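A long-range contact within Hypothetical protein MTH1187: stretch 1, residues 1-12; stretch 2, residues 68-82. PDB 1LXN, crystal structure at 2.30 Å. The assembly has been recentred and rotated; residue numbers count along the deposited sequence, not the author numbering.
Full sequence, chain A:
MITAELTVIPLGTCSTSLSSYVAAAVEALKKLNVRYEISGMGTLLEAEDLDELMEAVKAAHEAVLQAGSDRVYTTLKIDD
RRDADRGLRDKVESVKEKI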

# COMPACT_ATOMS: atom_id res chain seq x y z
N MSE A 1 -6.57 -11.51 8.79
CA MSE A 1 -7.02 -10.30 8.03
C MSE A 1 -6.42 -8.99 8.53
O MSE A 1 -6.92 -8.38 9.47
N ILE A 2 -5.35 -8.55 7.87
CA ILE A 2 -4.68 -7.31 8.24
C ILE A 2 -4.98 -6.23 7.19
O ILE A 2 -4.94 -6.51 5.99
N THR A 3 -5.29 -5.02 7.64
CA THR A 3 -5.54 -3.92 6.70
C THR A 3 -4.40 -2.91 6.83
O THR A 3 -3.85 -2.69 7.91
N ALA A 4 -4.05 -2.29 5.71
CA ALA A 4 -2.95 -1.33 5.72
C ALA A 4 -3.05 -0.36 4.57
O ALA A 4 -3.88 -0.51 3.67
N GLU A 5 -2.19 0.65 4.61
CA GLU A 5 -2.12 1.64 3.55
C GLU A 5 -0.65 1.90 3.26
O GLU A 5 0.16 2.04 4.18
N LEU A 6 -0.32 1.96 1.98
CA LEU A 6 1.06 2.18 1.57
C LEU A 6 1.19 3.32 0.57
O LEU A 6 0.43 3.41 -0.39
N THR A 7 2.17 4.19 0.81
CA THR A 7 2.44 5.29 -0.11
C THR A 7 3.95 5.28 -0.33
O THR A 7 4.73 5.35 0.62
N VAL A 8 4.35 5.14 -1.59
CA VAL A 8 5.76 5.15 -1.95
C VAL A 8 5.93 6.43 -2.74
O VAL A 8 5.37 6.57 -3.82
N ILE A 9 6.69 7.37 -2.20
CA ILE A 9 6.88 8.66 -2.85
C ILE A 9 8.33 8.95 -3.23
O ILE A 9 9.17 9.15 -2.37
N PRO A 10 8.64 8.94 -4.53
CA PRO A 10 10.01 9.22 -4.94
C PRO A 10 10.25 10.72 -4.81
O PRO A 10 9.36 11.52 -5.11
N LEU A 11 11.43 11.10 -4.34
CA LEU A 11 11.78 12.50 -4.16
C LEU A 11 12.90 12.94 -5.12
O LEU A 11 13.77 12.15 -5.47
N GLY A 12 12.88 14.21 -5.52
CA GLY A 12 13.89 14.71 -6.44
C GLY A 12 13.73 14.13 -7.83
O GLY A 12 14.69 13.92 -8.55
N GLY A 68 14.26 4.16 -11.16
CA GLY A 68 15.16 5.28 -11.38
C GLY A 68 15.25 6.35 -10.31
O GLY A 68 16.05 7.28 -10.43
N SER A 69 14.45 6.24 -9.26
CA SER A 69 14.49 7.23 -8.19
C SER A 69 15.69 7.03 -7.27
O SER A 69 16.00 5.90 -6.88
N ASP A 70 16.35 8.13 -6.92
CA ASP A 70 17.51 8.09 -6.04
C ASP A 70 17.15 8.33 -4.57
O ASP A 70 18.02 8.27 -3.69
N ARG A 71 15.88 8.62 -4.31
CA ARG A 71 15.42 8.85 -2.95
C ARG A 71 13.94 8.52 -2.83
O ARG A 71 13.09 9.18 -3.44
N VAL A 72 13.63 7.50 -2.04
CA VAL A 72 12.25 7.10 -1.86
C VAL A 72 11.77 7.27 -0.42
O VAL A 72 12.43 6.83 0.53
N TYR A 73 10.63 7.93 -0.28
CA TYR A 73 10.02 8.19 1.01
C TYR A 73 8.78 7.30 1.09
O TYR A 73 7.77 7.58 0.43
N THR A 74 8.86 6.25 1.89
CA THR A 74 7.76 5.31 2.01
C THR A 74 7.06 5.33 3.36
O THR A 74 7.70 5.36 4.42
N THR A 75 5.74 5.29 3.31
CA THR A 75 4.91 5.30 4.50
C THR A 75 4.00 4.07 4.50
O THR A 75 3.40 3.72 3.49
N LEU A 76 3.93 3.41 5.65
CA LEU A 76 3.09 2.24 5.81
C LEU A 76 2.31 2.35 7.11
O LEU A 76 2.89 2.59 8.16
N LYS A 77 1.00 2.20 7.02
CA LYS A 77 0.14 2.23 8.19
C LYS A 77 -0.47 0.84 8.27
O LYS A 77 -1.01 0.34 7.29
N ILE A 78 -0.38 0.22 9.44
CA ILE A 78 -0.93 -1.11 9.64
C ILE A 78 -1.99 -1.11 10.74
O ILE A 78 -1.76 -0.61 11.85
N ASP A 79 -3.16 -1.65 10.42
CA ASP A 79 -4.24 -1.77 11.39
C ASP A 79 -4.40 -3.27 11.56
O ASP A 79 -5.02 -3.94 10.74
N ASP A 80 -3.84 -3.81 12.63
CA ASP A 80 -3.90 -5.24 12.89
C ASP A 80 -4.87 -5.54 14.02
O ASP A 80 -4.54 -5.39 15.19
N ARG A 81 -6.08 -5.98 13.67
CA ARG A 81 -7.09 -6.28 14.67
C ARG A 81 -7.26 -7.79 14.81
O ARG A 81 -7.67 -8.47 13.87
N ARG A 82 -6.96 -8.30 16.00
CA ARG A 82 -7.02 -9.72 16.28
C ARG A 82 -8.30 -10.25 16.94
O ARG A 82 -8.51 -11.47 16.99

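Side-chain packing between two antiparallel strands of MTH1187, one in residues 1-12 and one in residues 68-82, followed along the second stretch. Paired residues put their side chains on the same face of the sheet: Ala4, Leu6, Val8 and Pro10 with Ile78, Leu76, Thr74 and Val72 on one, Thr3, Glu5, Thr7 and Ile9 with Asp79, Lys77, Thr75 and Tyr73 on the other. Gly68 closes the preceding helix in a Schellman motif and does not touch the first stretch. Ser69 points toward it; with chi1 t its OG lies 3.2 Å from Pro10 CB and makes a weak hydrogen bond to Arg71 O, at 3.1 Å. Asp70 contributes through its backbone: a water accepts from Asp70 N (3.1 Å from the water O) and donates to Leu11 O (2.6 Å from the same O), tying the two stretches together. Arg71 is extended, all four chi angles near 180°, so its aliphatic length and guanidinium run past Leu11 (chi1 m, chi2 t), whose CD1 is 3.8 Å from Arg71 NE and approaches the guanidinium obliquely. The backbone holds this pair in place, Leu11 N donating to Arg71 O at 2.7 Å. Val72 and Val8, both t, meet closely, CG1 to CG1 at 3.4 Å, a diagonal contact between neighbouring pairs on this face, two residues out of register. Tyr73 is t; its CB packs 3.9 Å from Leu11 CD1 and 4.5 Å from Ile9 CB (chi1 m), while the ring leads away from the first stretch. Thr74, chi1 m, sets OG1 3.6 Å from Val8 CG1 and CG2 3.6 Å from Leu6 CD1, so its methyl serves as an apolar surface; OG1 finds its hydrogen bond elsewhere in the structure. Thr75 (m) faces Thr7 (p), and Thr7 OG1 lies 3.3 Å from Thr75 CB. A second water joins the two hydroxyls, 2.7 Å from Thr7 OG1 and 3.0 Å from Thr75 OG1, and donates to Tyr73 O, 2.8 Å from the water O. Leu76 and Leu6 share the t, p rotamer, and the end of each comes nearer the opposing stretch than its CB direction alone would suggest; Leu76 CD1 reaches Ala4 CB at 4.2 Å and Leu6 CB at 4.4 Å. Lys77 bends through m, t, m, t to place NZ 3.2 Å from OE2 of the extended Glu5, a salt bridge whose hydrogen bond is weak. Ile78 and Ile2, both m, t, touch CG2 to CG2 at 3.6 Å, and Ile78 CG1 is 4.5 Å from the small Ala4 CB. Asp79, t, has CB 3.3 Å from Thr3 OG1 (chi1 p), while its OD1 is bonded elsewhere. A third water O lies 2.6 Å from Met1 O and 2.9 Å from Asp79 O and accepts from Arg81 N (2.8 Å from it). Asp80, t, brings OD1 to 3.9 Å from Ile2 CG1 and forms a salt bridge with Arg82, OD1 to Arg82 NE 2.8 Å. Arg81 starts sideways, and the end of its extended side chain leads away from the first stretch.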

# COMPACT_ATOMS: atom_id res chain seq x y z
CB MSE A 1 -8.55 -10.19 8.08
CG MSE A 1 -9.08 -8.94 7.40
SE MSE A 1 -8.35 -8.73 5.61
CE MSE A 1 -9.56 -9.92 4.65
CB ILE A 2 -3.14 -7.51 8.32
CG1 ILE A 2 -2.81 -8.64 9.29
CG2 ILE A 2 -2.46 -6.23 8.77
CD1 ILE A 2 -1.32 -8.99 9.35
CB THR A 3 -6.88 -3.18 6.98
OG1 THR A 3 -6.95 -2.79 8.35
CG2 THR A 3 -8.07 -4.08 6.62
CB ALA A 4 -1.62 -2.09 5.65
CB GLU A 5 -2.79 2.96 3.95
CG GLU A 5 -2.64 4.02 2.88
CD GLU A 5 -3.53 5.22 3.10
OE1 GLU A 5 -3.48 6.14 2.26
OE2 GLU A 5 -4.27 5.25 4.11
CB LEU A 6 1.60 0.90 0.92
CG LEU A 6 2.96 1.04 0.25
CD1 LEU A 6 4.06 1.20 1.30
CD2 LEU A 6 3.21 -0.19 -0.62
CB THR A 7 2.03 6.67 0.46
OG1 THR A 7 3.01 7.10 1.42
CG2 THR A 7 0.67 6.59 1.16
CB VAL A 8 6.12 3.93 -2.83
CG1 VAL A 8 7.62 3.91 -3.10
CG2 VAL A 8 5.69 2.64 -2.15
CB ILE A 9 6.37 9.81 -1.94
CG1 ILE A 9 4.95 9.50 -1.46
CG2 ILE A 9 6.40 11.13 -2.69
CD1 ILE A 9 4.37 10.54 -0.50
CB PRO A 10 10.05 8.74 -6.39
CG PRO A 10 8.63 9.00 -6.86
CD PRO A 10 7.80 8.54 -5.68
CB LEU A 11 12.23 12.72 -2.71
CG LEU A 11 11.27 12.24 -1.61
CD1 LEU A 11 11.88 12.51 -0.24
CD2 LEU A 11 9.93 12.95 -1.74
CB SER A 69 13.21 7.18 -7.36
OG SER A 69 13.22 8.19 -6.38
CB ASP A 70 18.55 9.12 -6.48
CG ASP A 70 19.40 8.62 -7.64
OD1 ASP A 70 19.97 9.47 -8.36
OD2 ASP A 70 19.53 7.39 -7.80
CB ARG A 71 15.67 10.30 -2.52
CG ARG A 71 15.38 10.55 -1.04
CD ARG A 71 15.71 11.96 -0.61
NE ARG A 71 15.49 12.15 0.82
CZ ARG A 71 15.78 13.27 1.49
NH1 ARG A 71 16.31 14.31 0.86
NH2 ARG A 71 15.53 13.35 2.80
CB VAL A 72 12.05 5.63 -2.32
CG1 VAL A 72 10.58 5.26 -2.27
CG2 VAL A 72 12.58 5.46 -3.74
CB TYR A 73 9.61 9.65 1.11
CG TYR A 73 9.07 10.03 2.47
CD1 TYR A 73 9.92 10.17 3.57
CD2 TYR A 73 7.70 10.25 2.65
CE1 TYR A 73 9.42 10.53 4.81
CE2 TYR A 73 7.20 10.61 3.90
CZ TYR A 73 8.05 10.74 4.97
OH TYR A 73 7.55 11.11 6.19
CB THR A 74 8.24 3.89 1.69
OG1 THR A 74 8.63 3.83 0.32
CG2 THR A 74 7.15 2.86 1.95
CB THR A 75 4.04 6.58 4.55
OG1 THR A 75 4.90 7.73 4.66
CG2 THR A 75 3.11 6.55 5.75
CB LEU A 76 3.95 0.97 5.84
CG LEU A 76 3.21 -0.34 6.14
CD1 LEU A 76 2.30 -0.69 4.98
CD2 LEU A 76 4.22 -1.46 6.39
CB LYS A 77 -1.00 3.25 8.04
CG LYS A 77 -0.57 4.70 7.94
CD LYS A 77 -1.78 5.63 8.04
CE LYS A 77 -2.89 5.25 7.06
NZ LYS A 77 -4.10 6.13 7.16
CB ILE A 78 0.17 -2.12 10.05
CG1 ILE A 78 1.31 -2.11 9.03
CG2 ILE A 78 -0.44 -3.52 10.14
CD1 ILE A 78 2.45 -3.04 9.40
CB ASP A 79 -5.53 -1.15 10.86
CG ASP A 79 -6.67 -1.19 11.88
OD1 ASP A 79 -7.81 -0.84 11.52
OD2 ASP A 79 -6.42 -1.58 13.04
CB ASP A 80 -2.50 -5.74 13.24
CG ASP A 80 -2.40 -7.26 13.27
OD1 ASP A 80 -3.42 -7.94 13.04
OD2 ASP A 80 -1.28 -7.76 13.53
CB ARG A 81 -8.42 -5.62 14.30
CG ARG A 81 -9.47 -5.75 15.40
CD ARG A 81 -10.71 -4.93 15.09
NE ARG A 81 -11.67 -5.00 16.20
CZ ARG A 81 -12.88 -4.45 16.18
NH1 ARG A 81 -13.30 -3.79 15.11
NH2 ARG A 81 -13.68 -4.59 17.24
CB ARG A 82 -5.81 -10.13 17.14
CG ARG A 82 -4.46 -9.88 16.46
CD ARG A 82 -4.37 -10.66 15.16
NE ARG A 82 -3.18 -10.34 14.38
CZ ARG A 82 -2.00 -10.96 14.51
NH1 ARG A 82 -1.86 -11.94 15.40
NH2 ARG A 82 -0.98 -10.61 13.74
O HOH W 1 -6.88 -6.19 10.95
O HOH W 2 5.39 8.32 1.76
O HOH W 3 14.79 10.81 -7.43